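Local structure of methyltransferase domain-containing protein (Pyrococcus horikoshii, 1VE3) at the interface of chains A and B. The protein is a SAM-dependent methyltransferase that binds S-adenosylmethionine and probably transfers its methyl group to an acceptor substrate. Sequence-based numbering; all coordinates share one arbitrary frame. Chains: chain A/B, hypothetical protein PH0226.

Contact 1: the interface of chains A and B. Residues chain A 18-20; chain B 68, 95, 120.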
ATOM      1  N   SER A  18      -0.774   3.619   5.060  1.00 34.35           N
ATOM      2  CA  SER A  18       0.398   2.756   4.986  1.00 32.43           C
ATOM      3  C   SER A  18       0.455   2.098   3.614  1.00 32.70           C
ATOM      4  O   SER A  18      -0.561   2.009   2.913  1.00 31.00           O
ATOM      5  CB  SER A  18       0.338   1.662   6.052  1.00 33.26           C
ATOM      6  OG  SER A  18      -0.682   0.715   5.770  1.00 33.78           O
ATOM      7  N   GLN A  19       1.645   1.641   3.231  1.00 32.36           N
ATOM      8  CA  GLN A  19       1.815   0.974   1.949  1.00 30.97           C
ATOM      9  C   GLN A  19       1.047  -0.351   1.981  1.00 30.49           C
ATOM     10  O   GLN A  19       0.496  -0.779   0.969  1.00 29.70           O
ATOM     11  CB  GLN A  19       3.303   0.717   1.663  1.00 31.23           C
ATOM     12  CG  GLN A  19       4.162   1.981   1.549  1.00 31.99           C
ATOM     13  CD  GLN A  19       5.616   1.694   1.168  1.00 35.07           C
ATOM     14  OE1 GLN A  19       6.077   0.551   1.211  1.00 34.74           O
ATOM     15  NE2 GLN A  19       6.345   2.742   0.808  1.00 33.91           N
ATOM     16  N   GLU A  20       1.004  -0.988   3.150  1.00 29.34           N
ATOM     17  CA  GLU A  20       0.302  -2.265   3.299  1.00 31.71           C
ATOM     18  C   GLU A  20      -1.181  -2.131   2.956  1.00 32.71           C
ATOM     19  O   GLU A  20      -1.713  -2.899   2.150  1.00 31.55           O
ATOM     20  CB  GLU A  20       0.431  -2.804   4.732  1.00 31.27           C
ATOM     21  CG  GLU A  20       1.805  -3.360   5.109  1.00 33.47           C
ATOM     22  CD  GLU A  20       2.861  -2.278   5.303  1.00 35.42           C
ATOM     23  OE1 GLU A  20       2.488  -1.089   5.393  1.00 30.06           O
ATOM     24  OE2 GLU A  20       4.065  -2.624   5.383  1.00 35.17           O
TER
ATOM     25  N   ILE B  68      10.609  -2.501  -4.335  1.00 29.09           N
ATOM     26  CA  ILE B  68       9.565  -3.365  -3.798  1.00 31.43           C
ATOM     27  C   ILE B  68       8.650  -3.949  -4.876  1.00 32.71           C
ATOM     28  O   ILE B  68       7.927  -4.910  -4.633  1.00 33.57           O
ATOM     29  CB  ILE B  68       8.690  -2.594  -2.780  1.00 32.07           C
ATOM     30  CG1 ILE B  68       7.883  -3.579  -1.931  1.00 32.86           C
ATOM     31  CG2 ILE B  68       7.732  -1.651  -3.519  1.00 33.05           C
ATOM     32  CD1 ILE B  68       6.928  -2.924  -0.965  1.00 36.97           C
ATOM     33  N   ARG B  95      12.135   0.024   3.708  1.00 30.82           N
ATOM     34  CA  ARG B  95      11.844   0.193   5.129  1.00 34.16           C
ATOM     35  C   ARG B  95      12.563  -0.847   5.990  1.00 36.61           C
ATOM     36  O   ARG B  95      12.737  -0.648   7.191  1.00 37.00           O
ATOM     37  CB  ARG B  95      10.334   0.117   5.370  1.00 33.45           C
ATOM     38  CG  ARG B  95       9.544   1.235   4.693  1.00 32.85           C
ATOM     39  CD  ARG B  95       8.048   0.975   4.750  1.00 32.96           C
ATOM     40  NE  ARG B  95       7.713  -0.330   4.190  1.00 32.82           N
ATOM     41  CZ  ARG B  95       6.502  -0.880   4.205  1.00 34.65           C
ATOM     42  NH1 ARG B  95       5.469  -0.246   4.757  1.00 33.74           N
ATOM     43  NH2 ARG B  95       6.327  -2.080   3.670  1.00 32.28           N
ATOM     44  N   GLU B 120       6.976   5.683   7.852  1.00 27.66           N
ATOM     45  CA  GLU B 120       7.645   4.790   6.907  1.00 28.79           C
ATOM     46  C   GLU B 120       8.949   5.426   6.440  1.00 27.16           C
ATOM     47  O   GLU B 120       9.974   4.749   6.314  1.00 26.74           O
ATOM     48  CB  GLU B 120       6.749   4.509   5.687  1.00 28.76           C
ATOM     49  CG  GLU B 120       5.374   3.939   6.045  1.00 31.23           C
ATOM     50  CD  GLU B 120       4.496   3.691   4.825  1.00 33.72           C
ATOM     51  OE1 GLU B 120       4.512   4.539   3.904  1.00 31.41           O
ATOM     52  OE2 GLU B 120       3.780   2.656   4.799  1.00 31.72           O
TER
HETATM   53  O   HOH W   1       3.543   1.192   6.989  1.00 35.39           O
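Charge pairing leads this part of the dimer interface, where A:Glu20 faces B:Arg95. The two side chains come from opposite directions, and their carboxylate and guanidinium planes lie 26° apart. One terminal nitrogen does most of the work: B:Arg95 NH1 donates to A:Glu20 OE2 at 2.8 Å and to OE1 of the same carboxylate at 3.2 Å. Both oxygens are met on the syn side but somewhat out of the carboxylate plane; OE1 lies at the guanidinium edge in its plane, whereas OE2 is tilted out of it. NH2 adds a weak bond to OE2. A bend at chi2 (73°) folds A:Glu20 toward the arginine.

A second kind of interaction caps the start of helix 19-34. The backbone N of A:Gln19 gives its hydrogen to the syn lone pair of B:Glu120 OE2 at 2.8 Å. B:Glu120 OE2 also forms a salt bridge with B:Arg95 NH1, 3.4 Å away within chain B, and water 1 joins it to A:Glu20 OE1. Arginine and water together probably ease the nearness of the two carboxylates.

The third element is a polar cover: A:Gln19 OE1 sits over the centre of the guanidinium face, 3.3 Å from B:Arg95 CZ. Together these contacts are likely to fix the first turn of a chain A helix against chain B and to position A:Gln19.

Contact 2: the interface of chains A and B. Residues chain A 19; chain B 68, 95, 115-116.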
ATOM      1  N   GLN A  19       1.645   1.641   3.231  1.00 32.36           N
ATOM      2  CA  GLN A  19       1.815   0.974   1.949  1.00 30.97           C
ATOM      3  C   GLN A  19       1.047  -0.351   1.981  1.00 30.49           C
ATOM      4  O   GLN A  19       0.496  -0.779   0.969  1.00 29.70           O
ATOM      5  CB  GLN A  19       3.303   0.717   1.663  1.00 31.23           C
ATOM      6  CG  GLN A  19       4.162   1.981   1.549  1.00 31.99           C
ATOM      7  CD  GLN A  19       5.616   1.694   1.168  1.00 35.07           C
ATOM      8  OE1 GLN A  19       6.077   0.551   1.211  1.00 34.74           O
ATOM      9  NE2 GLN A  19       6.345   2.742   0.808  1.00 33.91           N
TER
ATOM     10  N   ILE B  68      10.609  -2.501  -4.335  1.00 29.09           N
ATOM     11  CA  ILE B  68       9.565  -3.365  -3.798  1.00 31.43           C
ATOM     12  C   ILE B  68       8.650  -3.949  -4.876  1.00 32.71           C
ATOM     13  O   ILE B  68       7.927  -4.910  -4.633  1.00 33.57           O
ATOM     14  CB  ILE B  68       8.690  -2.594  -2.780  1.00 32.07           C
ATOM     15  CG1 ILE B  68       7.883  -3.579  -1.931  1.00 32.86           C
ATOM     16  CG2 ILE B  68       7.732  -1.651  -3.519  1.00 33.05           C
ATOM     17  CD1 ILE B  68       6.928  -2.924  -0.965  1.00 36.97           C
ATOM     18  N   ARG B  95      12.135   0.024   3.708  1.00 30.82           N
ATOM     19  CA  ARG B  95      11.844   0.193   5.129  1.00 34.16           C
ATOM     20  C   ARG B  95      12.563  -0.847   5.990  1.00 36.61           C
ATOM     21  O   ARG B  95      12.737  -0.648   7.191  1.00 37.00           O
ATOM     22  CB  ARG B  95      10.334   0.117   5.370  1.00 33.45           C
ATOM     23  CG  ARG B  95       9.544   1.235   4.693  1.00 32.85           C
ATOM     24  CD  ARG B  95       8.048   0.975   4.750  1.00 32.96           C
ATOM     25  NE  ARG B  95       7.713  -0.330   4.190  1.00 32.82           N
ATOM     26  CZ  ARG B  95       6.502  -0.880   4.205  1.00 34.65           C
ATOM     27  NH1 ARG B  95       5.469  -0.246   4.757  1.00 33.74           N
ATOM     28  NH2 ARG B  95       6.327  -2.080   3.670  1.00 32.28           N
ATOM     29  N   HIS B 115       5.776   7.872  -1.863  1.00 28.78           N
ATOM     30  CA  HIS B 115       5.378   6.523  -1.469  1.00 29.00           C
ATOM     31  C   HIS B 115       5.451   6.262   0.031  1.00 29.20           C
ATOM     32  O   HIS B 115       4.994   5.226   0.502  1.00 28.36           O
ATOM     33  CB  HIS B 115       6.264   5.487  -2.168  1.00 31.12           C
ATOM     34  CG  HIS B 115       5.895   5.229  -3.594  1.00 32.68           C
ATOM     35  ND1 HIS B 115       4.885   4.363  -3.955  1.00 33.07           N
ATOM     36  CD2 HIS B 115       6.394   5.728  -4.749  1.00 32.47           C
ATOM     37  CE1 HIS B 115       4.777   4.340  -5.272  1.00 34.00           C
ATOM     38  NE2 HIS B 115       5.681   5.160  -5.778  1.00 34.65           N
ATOM     39  N   PHE B 116       6.009   7.196   0.788  1.00 28.61           N
ATOM     40  CA  PHE B 116       6.157   6.966   2.214  1.00 28.72           C
ATOM     41  C   PHE B 116       5.475   7.978   3.135  1.00 28.34           C
ATOM     42  O   PHE B 116       5.631   9.190   2.976  1.00 27.69           O
ATOM     43  CB  PHE B 116       7.651   6.916   2.561  1.00 27.36           C
ATOM     44  CG  PHE B 116       8.434   5.898   1.765  1.00 28.88           C
ATOM     45  CD1 PHE B 116       8.721   4.641   2.298  1.00 29.25           C
ATOM     46  CD2 PHE B 116       8.875   6.195   0.480  1.00 27.65           C
ATOM     47  CE1 PHE B 116       9.441   3.694   1.554  1.00 28.08           C
ATOM     48  CE2 PHE B 116       9.593   5.257  -0.268  1.00 27.08           C
ATOM     49  CZ  PHE B 116       9.876   4.004   0.270  1.00 25.71           C
TER
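Beside the SAM-binding residues of a Rossmann-like methyltransferase fold, A:Gln19 from the start of helix 19-34 meets B:His115 and B:Phe116 of the partner. The chain B side combines loop residues with the end of a 3-10 helix: B:Ile68 comes directly after the SAM-binding B:Asp67 at the end of strand 62-67, B:Arg95 follows the SAM-binding B:Asp93 and B:Ala94, and B:His115 closes the 3-10 helix 113-115. A:Gln19 is itself a SAM-binding residue, and its position here suggests that it may reach the cofactor site of the other subunit.

The amide nitrogen makes the directed contact. A:Gln19 NE2 donates to the backbone oxygen B:His115 O at 2.8 Å in an almost straight bond, 170° at the hydrogen. The acceptor lies in the plane of the glutamine amide, but the donor approaches from above the carbonyl plane, away from a lone pair. With CG anti to its own carbonyl carbon and the chain extended beyond it (chi2 -176°), the amide is carried well into chain B.

A:Gln19 NE2 also lies over one face of the B:Phe116 ring, offset toward the rim and 3.3 Å from B:Phe116 CE1. Amide and ring planes are 50° apart, giving a tilted approach. Replacing A:Gln19 by an alanine would probably leave B:His115 O without this amide donor and uncover part of the phenylalanine face.

Contact 3: the interface of chains A and B. Residues chain A 17, 79, 82-83; chain B 170, 172-173, 190.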
ATOM      1  N   ASN A  17      -3.125   5.015   5.342  1.00 34.99           N
ATOM      2  CA  ASN A  17      -2.082   5.610   4.505  1.00 36.06           C
ATOM      3  C   ASN A  17      -0.805   4.774   4.397  1.00 35.82           C
ATOM      4  O   ASN A  17       0.140   5.166   3.710  1.00 35.48           O
ATOM      5  CB  ASN A  17      -1.741   7.016   4.995  1.00 39.12           C
ATOM      6  CG  ASN A  17      -2.861   8.003   4.739  1.00 41.73           C
ATOM      7  OD1 ASN A  17      -3.316   8.162   3.604  1.00 43.71           O
ATOM      8  ND2 ASN A  17      -3.314   8.673   5.793  1.00 41.44           N
ATOM      9  N   TYR A  79     -10.512   9.702  10.236  1.00 46.89           N
ATOM     10  CA  TYR A  79     -10.078   9.638   8.842  1.00 47.39           C
ATOM     11  C   TYR A  79     -11.101  10.342   7.966  1.00 48.08           C
ATOM     12  O   TYR A  79     -10.747  11.037   7.015  1.00 47.73           O
ATOM     13  CB  TYR A  79      -9.922   8.188   8.370  1.00 45.83           C
ATOM     14  CG  TYR A  79      -8.601   7.559   8.751  1.00 45.86           C
ATOM     15  CD1 TYR A  79      -7.392   8.145   8.368  1.00 44.79           C
ATOM     16  CD2 TYR A  79      -8.555   6.377   9.489  1.00 44.42           C
ATOM     17  CE1 TYR A  79      -6.168   7.567   8.708  1.00 44.33           C
ATOM     18  CE2 TYR A  79      -7.337   5.790   9.835  1.00 44.74           C
ATOM     19  CZ  TYR A  79      -6.147   6.390   9.441  1.00 44.77           C
ATOM     20  OH  TYR A  79      -4.938   5.810   9.769  1.00 42.50           O
ATOM     21  N   SER A  82     -10.604  14.150   8.494  1.00 55.10           N
ATOM     22  CA  SER A  82      -9.449  14.643   7.753  1.00 55.59           C
ATOM     23  C   SER A  82      -9.657  14.599   6.244  1.00 56.06           C
ATOM     24  O   SER A  82      -9.114  15.427   5.516  1.00 56.31           O
ATOM     25  CB  SER A  82      -8.197  13.842   8.122  1.00 55.35           C
ATOM     26  OG  SER A  82      -8.341  12.479   7.781  1.00 56.93           O
ATOM     27  N   ARG A  83     -10.439  13.634   5.770  1.00 56.84           N
ATOM     28  CA  ARG A  83     -10.700  13.530   4.339  1.00 58.03           C
ATOM     29  C   ARG A  83     -12.000  14.222   3.962  1.00 57.74           C
ATOM     30  O   ARG A  83     -12.389  14.224   2.796  1.00 57.40           O
ATOM     31  CB  ARG A  83     -10.755  12.064   3.896  1.00 59.27           C
ATOM     32  CG  ARG A  83      -9.412  11.356   3.929  1.00 60.79           C
ATOM     33  CD  ARG A  83      -9.451  10.076   3.123  1.00 61.04           C
ATOM     34  NE  ARG A  83      -8.144   9.434   3.059  1.00 61.11           N
ATOM     35  CZ  ARG A  83      -7.888   8.336   2.355  1.00 61.24           C
ATOM     36  NH1 ARG A  83      -8.854   7.762   1.651  1.00 59.84           N
ATOM     37  NH2 ARG A  83      -6.671   7.808   2.363  1.00 60.20           N
TER
ATOM     38  N   ASP B 170      -5.263  17.301   1.498  1.00 59.03           N
ATOM     39  CA  ASP B 170      -5.782  16.921   2.799  1.00 61.15           C
ATOM     40  C   ASP B 170      -4.590  16.957   3.736  1.00 61.84           C
ATOM     41  O   ASP B 170      -4.033  15.935   4.114  1.00 60.65           O
ATOM     42  CB  ASP B 170      -6.342  15.500   2.725  1.00 62.38           C
ATOM     43  CG  ASP B 170      -6.467  14.932   4.131  1.00 65.31           C
ATOM     44  OD1 ASP B 170      -6.197  15.676   5.075  1.00 67.26           O
ATOM     45  OD2 ASP B 170      -6.838  13.770   4.269  1.00 65.85           O
ATOM     46  N   GLU B 172      -4.519  17.488   6.726  1.00 63.42           N
ATOM     47  CA  GLU B 172      -4.898  16.984   8.028  1.00 64.73           C
ATOM     48  C   GLU B 172      -4.488  15.514   7.999  1.00 64.71           C
ATOM     49  O   GLU B 172      -4.800  14.738   8.903  1.00 65.56           O
ATOM     50  CB  GLU B 172      -6.422  17.087   8.217  1.00 65.52           C
ATOM     51  CG  GLU B 172      -6.997  18.466   7.851  1.00 67.62           C
ATOM     52  CD  GLU B 172      -6.918  18.789   6.361  1.00 68.25           C
ATOM     53  OE1 GLU B 172      -7.584  18.097   5.561  1.00 69.18           O
ATOM     54  OE2 GLU B 172      -6.192  19.740   5.993  1.00 66.76           O
ATOM     55  N   GLU B 173      -3.770  15.153   6.937  1.00 63.60           N
ATOM     56  CA  GLU B 173      -3.306  13.789   6.709  1.00 60.92           C
ATOM     57  C   GLU B 173      -1.978  13.802   5.950  1.00 58.29           C
ATOM     58  O   GLU B 173      -1.271  12.791   5.893  1.00 58.75           O
ATOM     59  CB  GLU B 173      -4.361  13.034   5.892  1.00 63.49           C
ATOM     60  CG  GLU B 173      -4.213  11.523   5.878  1.00 66.21           C
ATOM     61  CD  GLU B 173      -5.396  10.834   5.215  1.00 67.44           C
ATOM     62  OE1 GLU B 173      -5.539  10.933   3.975  1.00 67.42           O
ATOM     63  OE2 GLU B 173      -6.192  10.200   5.941  1.00 68.80           O
ATOM     64  N   ARG B 190      -3.173   8.804  -5.005  1.00 38.52           N
ATOM     65  CA  ARG B 190      -2.978   9.513  -3.746  1.00 37.36           C
ATOM     66  C   ARG B 190      -1.481   9.514  -3.438  1.00 34.84           C
ATOM     67  O   ARG B 190      -0.843   8.468  -3.417  1.00 35.68           O
ATOM     68  CB  ARG B 190      -3.757   8.842  -2.606  1.00 38.65           C
ATOM     69  CG  ARG B 190      -3.412   9.405  -1.228  1.00 40.55           C
ATOM     70  CD  ARG B 190      -4.359   8.930  -0.130  1.00 43.15           C
ATOM     71  NE  ARG B 190      -5.619   9.663  -0.147  1.00 43.56           N
ATOM     72  CZ  ARG B 190      -6.751   9.211  -0.671  1.00 46.37           C
ATOM     73  NH1 ARG B 190      -7.839   9.972  -0.636  1.00 45.62           N
ATOM     74  NH2 ARG B 190      -6.803   7.996  -1.215  1.00 47.40           N
TER
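Two arginines stacked face to face, A:Arg83 and B:Arg190, form the flat core of this patch. Their guanidinium planes are 11° apart and offset, with the CZ atoms of A:Arg83 and B:Arg190 separated by 3.3 Å. The side chains arrive from opposite directions; a bend at chi3 (-79°) turns the B:Arg190 guanidinium to lie flat against its partner.

The charge pairing is supplied by B:Glu173. A:Arg83 NE donates in its guanidinium plane to the syn lone pair of B:Glu173 OE1, a salt bridge of 3.1 Å with 159° at the hydrogen. This carboxylate, and the more distant one of B:Asp170, are likely to offset the meeting of like charges in the stack.

Around the salt bridge, A:Asn17 crosses B:Glu173 with its amide turned steeply from the carboxylate, although their shortest approach is too tight to be trusted. A:Tyr79 CD1, a ring carbon, lies 3.4 Å from B:Glu173 OE2.

At the end of helix 70-82 the model is doubtful: A:Ser82 O faces carboxylate oxygens of B:Asp170 and B:Glu172, all apparent acceptors, and these approaches read as clashes. More plausible is the apolar touch beside them, A:Ser82 CB lying 3.7 Å from B:Glu172 CB.

Contacts 1 and 2 are in effect one site, their C-alpha centres about 3 Å apart and sharing A:Gln19, B:Ile68 and B:Arg95: the backbone N and amide oxygen of the glutamine act in contact 1, its amide nitrogen in contact 2. The C-alpha centre of contact 3 lies about 17 Å from those of contacts 1 and 2. It draws on other elements, the end of helix 70-82 with loop residues in chain A, and strands 166-170 and 188-192 with the loop after the first in chain B. Such separated grips would tend to limit rocking of the subunits, while the paired site may couple dimerisation to the cofactor pocket.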